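PDB 2IT3: UPF0130 protein PH1069 from Pyrococcus horikoshii, which probably methylates the N-4 position of a demethylated wyosine derivative at position 37 of tRNA(Phe), using S-adenosyl-L-methionine as methyl donor. Local coordinates for residues Ser59-Pro64 with Gln98-Val103. Sequence-based numbering, arbitrary orientation.
Sequences SVMEMP and QLWFLV
The carbonyl O of W100 is gripped by two groups of the facing strand. The backbone N of M61 gives it a hydrogen bond of 3.0 Å, and the CA of V60 adds a weaker CA-H...O contact at 3.3 Å. The reverse bond, W100 N to M61 O, is 2.8 Å and close to straight at the hydrogen (163°). S59 with L102 and M63 with Q98 are the other hydrogen-bonded pairs; the Q98 N to M63 O bond is less certain. V60-F101 and E62-L99 are the non-hydrogen-bonded pairs between them.

On the face of M61, W100 and L102, the selenomethionine M61 lies beside the indole. Its CG sits between the backbone N and the carbonyl carbon (chi1 58°), and a bend at chi2 brings SE to 4.0 Å from W100 CD1; the bend at chi3 sets only the terminal CE. This Met-aromatic contact is oblique to the ring. M61 CG also meets L102 CD1 at 3.8 Å. The indole N-H is used within its own strand: W100 NE1 donates to Q98 OE1 at 3.1 Å, with the acceptor in the ring plane. With Q98 replaced by alanine, the indole N-H would probably lose this acceptor and the ring would be less firmly fixed in rotation. Q98 packs on I176, and W100 on Q180, of the second subunit.

On the other face, V60 CG1 touches L99 CD1 at 3.8 Å, and V60 CG2 reaches F101 CD2. F101 packs further on I173 and A177 of helix 167-194. E62 OE1 takes hydrogen bonds from H94 ND1 and the backbone N of R95. Strand 73-78 pairs with 59-63 and strand 153-159 with 98-103, so the contact forms two inner strands of an antiparallel beta-sheet backed by a long helix.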
ATOM      1  N   SER A  59      13.394  -8.403  -2.695  1.00 26.44           N
ATOM      2  CA  SER A  59      14.449  -8.224  -1.711  1.00 26.66           C
ATOM      3  C   SER A  59      14.324  -9.188  -0.554  1.00 26.07           C
ATOM      4  O   SER A  59      13.277  -9.798  -0.342  1.00 24.52           O
ATOM      5  CB  SER A  59      14.417  -6.805  -1.132  1.00 25.92           C
ATOM      6  OG  SER A  59      14.658  -5.836  -2.128  1.00 32.37           O
ATOM      7  N   VAL A  60      15.411  -9.274   0.205  1.00 27.19           N
ATOM      8  CA  VAL A  60      15.517 -10.112   1.387  1.00 27.88           C
ATOM      9  C   VAL A  60      16.153  -9.181   2.411  1.00 29.37           C
ATOM     10  O   VAL A  60      17.233  -8.649   2.161  1.00 26.87           O
ATOM     11  CB  VAL A  60      16.459 -11.312   1.136  1.00 28.05           C
ATOM     12  CG1 VAL A  60      16.665 -12.102   2.423  1.00 27.77           C
ATOM     13  CG2 VAL A  60      15.884 -12.210   0.043  1.00 29.77           C
HETATM   14  N   MSE A  61      15.486  -8.962   3.541  1.00 31.02           N
HETATM   15  CA  MSE A  61      16.024  -8.071   4.567  1.00 34.71           C
HETATM   16  C   MSE A  61      15.629  -8.493   5.984  1.00 36.05           C
HETATM   17  O   MSE A  61      14.588  -9.124   6.182  1.00 35.40           O
HETATM   18  CB  MSE A  61      15.547  -6.637   4.307  1.00 34.98           C
HETATM   19  CG  MSE A  61      14.029  -6.470   4.284  1.00 38.10           C
HETATM   20 SE   MSE A  61      13.210  -6.109   6.022  1.00 54.62          SE
HETATM   21  CE  MSE A  61      13.333  -4.180   6.012  1.00 40.97           C
ATOM     22  N   GLU A  62      16.466  -8.150   6.960  1.00 38.91           N
ATOM     23  CA  GLU A  62      16.191  -8.474   8.353  1.00 43.23           C
ATOM     24  C   GLU A  62      15.897  -7.208   9.142  1.00 46.72           C
ATOM     25  O   GLU A  62      16.511  -6.168   8.911  1.00 46.27           O
ATOM     26  CB  GLU A  62      17.364  -9.222   8.984  1.00 41.93           C
ATOM     27  CG  GLU A  62      18.714  -8.614   8.730  1.00 40.98           C
ATOM     28  CD  GLU A  62      19.824  -9.377   9.424  1.00 39.81           C
ATOM     29  OE1 GLU A  62      19.749 -10.625   9.482  1.00 39.95           O
ATOM     30  OE2 GLU A  62      20.778  -8.733   9.903  1.00 36.66           O
HETATM   31  N   MSE A  63      14.959  -7.313  10.078  1.00 51.61           N
HETATM   32  CA  MSE A  63      14.539  -6.184  10.899  1.00 58.02           C
HETATM   33  C   MSE A  63      13.797  -6.665  12.145  1.00 58.43           C
HETATM   34  O   MSE A  63      12.942  -7.547  12.061  1.00 58.74           O
HETATM   35  CB  MSE A  63      13.624  -5.280  10.076  1.00 56.97           C
HETATM   36  CG  MSE A  63      12.803  -4.302  10.880  1.00 60.97           C
HETATM   37 SE   MSE A  63      11.695  -3.249   9.709  1.00 69.72          SE
HETATM   38  CE  MSE A  63      12.898  -1.774   9.445  1.00 65.91           C
ATOM     39  N   PRO A  64      14.098  -6.080  13.316  1.00 60.15           N
ATOM     40  CA  PRO A  64      15.079  -5.014  13.531  1.00 61.41           C
ATOM     41  C   PRO A  64      16.503  -5.545  13.635  1.00 62.65           C
ATOM     42  O   PRO A  64      16.846  -6.235  14.596  1.00 62.46           O
ATOM     43  CB  PRO A  64      14.607  -4.384  14.831  1.00 61.74           C
ATOM     44  CG  PRO A  64      14.141  -5.576  15.596  1.00 60.49           C
ATOM     45  CD  PRO A  64      13.342  -6.339  14.555  1.00 60.30           C
ATOM     46  N   GLN A  98      13.776 -10.033  12.478  1.00 34.36           N
ATOM     47  CA  GLN A  98      12.878 -10.810  11.647  1.00 33.58           C
ATOM     48  C   GLN A  98      13.404 -10.820  10.221  1.00 31.73           C
ATOM     49  O   GLN A  98      13.909  -9.815   9.728  1.00 34.20           O
ATOM     50  CB  GLN A  98      11.493 -10.183  11.677  1.00 33.68           C
ATOM     51  CG  GLN A  98      11.143  -9.599  13.032  1.00 37.00           C
ATOM     52  CD  GLN A  98       9.881  -8.773  12.978  1.00 41.36           C
ATOM     53  OE1 GLN A  98       9.643  -8.040  12.008  1.00 37.74           O
ATOM     54  NE2 GLN A  98       9.067  -8.874  14.023  1.00 40.10           N
ATOM     55  N   LEU A  99      13.283 -11.964   9.565  1.00 30.80           N
ATOM     56  CA  LEU A  99      13.731 -12.106   8.197  1.00 29.69           C
ATOM     57  C   LEU A  99      12.525 -12.050   7.290  1.00 28.72           C
ATOM     58  O   LEU A  99      11.577 -12.826   7.464  1.00 28.42           O
ATOM     59  CB  LEU A  99      14.452 -13.443   8.007  1.00 29.00           C
ATOM     60  CG  LEU A  99      14.879 -13.767   6.576  1.00 27.61           C
ATOM     61  CD1 LEU A  99      15.847 -12.700   6.054  1.00 25.06           C
ATOM     62  CD2 LEU A  99      15.519 -15.144   6.564  1.00 27.38           C
ATOM     63  N   TRP A 100      12.585 -11.146   6.314  1.00 27.53           N
ATOM     64  CA  TRP A 100      11.509 -10.934   5.350  1.00 26.63           C
ATOM     65  C   TRP A 100      11.931 -11.040   3.895  1.00 27.20           C
ATOM     66  O   TRP A 100      13.014 -10.610   3.516  1.00 27.33           O
ATOM     67  CB  TRP A 100      10.900  -9.531   5.499  1.00 27.46           C
ATOM     68  CG  TRP A 100      10.307  -9.231   6.829  1.00 28.25           C
ATOM     69  CD1 TRP A 100      10.972  -8.840   7.954  1.00 27.92           C
ATOM     70  CD2 TRP A 100       8.926  -9.361   7.196  1.00 26.83           C
ATOM     71  NE1 TRP A 100      10.090  -8.728   9.002  1.00 29.14           N
ATOM     72  CE2 TRP A 100       8.829  -9.042   8.566  1.00 26.57           C
ATOM     73  CE3 TRP A 100       7.762  -9.720   6.500  1.00 29.70           C
ATOM     74  CZ2 TRP A 100       7.606  -9.071   9.263  1.00 29.31           C
ATOM     75  CZ3 TRP A 100       6.545  -9.749   7.192  1.00 27.57           C
ATOM     76  CH2 TRP A 100       6.480  -9.428   8.557  1.00 28.41           C
ATOM     77  N   PHE A 101      11.046 -11.599   3.080  1.00 27.33           N
ATOM     78  CA  PHE A 101      11.268 -11.672   1.649  1.00 27.14           C
ATOM     79  C   PHE A 101      10.181 -10.731   1.110  1.00 26.44           C
ATOM     80  O   PHE A 101       8.983 -10.970   1.307  1.00 26.90           O
ATOM     81  CB  PHE A 101      11.093 -13.109   1.153  1.00 27.29           C
ATOM     82  CG  PHE A 101      11.035 -13.235  -0.342  1.00 29.88           C
ATOM     83  CD1 PHE A 101       9.822 -13.124  -1.013  1.00 33.65           C
ATOM     84  CD2 PHE A 101      12.194 -13.447  -1.081  1.00 31.55           C
ATOM     85  CE1 PHE A 101       9.760 -13.224  -2.404  1.00 31.73           C
ATOM     86  CE2 PHE A 101      12.148 -13.546  -2.469  1.00 33.74           C
ATOM     87  CZ  PHE A 101      10.930 -13.435  -3.132  1.00 33.60           C
ATOM     88  N   LEU A 102      10.605  -9.653   0.456  1.00 26.28           N
ATOM     89  CA  LEU A 102       9.692  -8.637  -0.058  1.00 26.81           C
ATOM     90  C   LEU A 102       9.599  -8.516  -1.576  1.00 25.23           C
ATOM     91  O   LEU A 102      10.545  -8.789  -2.301  1.00 24.78           O
ATOM     92  CB  LEU A 102      10.091  -7.261   0.487  1.00 28.71           C
ATOM     93  CG  LEU A 102      10.495  -7.104   1.953  1.00 27.75           C
ATOM     94  CD1 LEU A 102      10.983  -5.683   2.165  1.00 29.23           C
ATOM     95  CD2 LEU A 102       9.313  -7.422   2.885  1.00 30.52           C
ATOM     96  N   VAL A 103       8.423  -8.122  -2.040  1.00 25.52           N
ATOM     97  CA  VAL A 103       8.176  -7.881  -3.450  1.00 25.54           C
ATOM     98  C   VAL A 103       7.538  -6.511  -3.408  1.00 26.63           C
ATOM     99  O   VAL A 103       6.509  -6.334  -2.747  1.00 27.22           O
ATOM    100  CB  VAL A 103       7.147  -8.863  -4.065  1.00 25.89           C
ATOM    101  CG1 VAL A 103       6.882  -8.483  -5.521  1.00 24.77           C
ATOM    102  CG2 VAL A 103       7.656 -10.303  -3.968  1.00 23.96           C
TER
HETATM  103  O   HOH W   1      11.439  -5.660  -2.651  1.00 39.48           O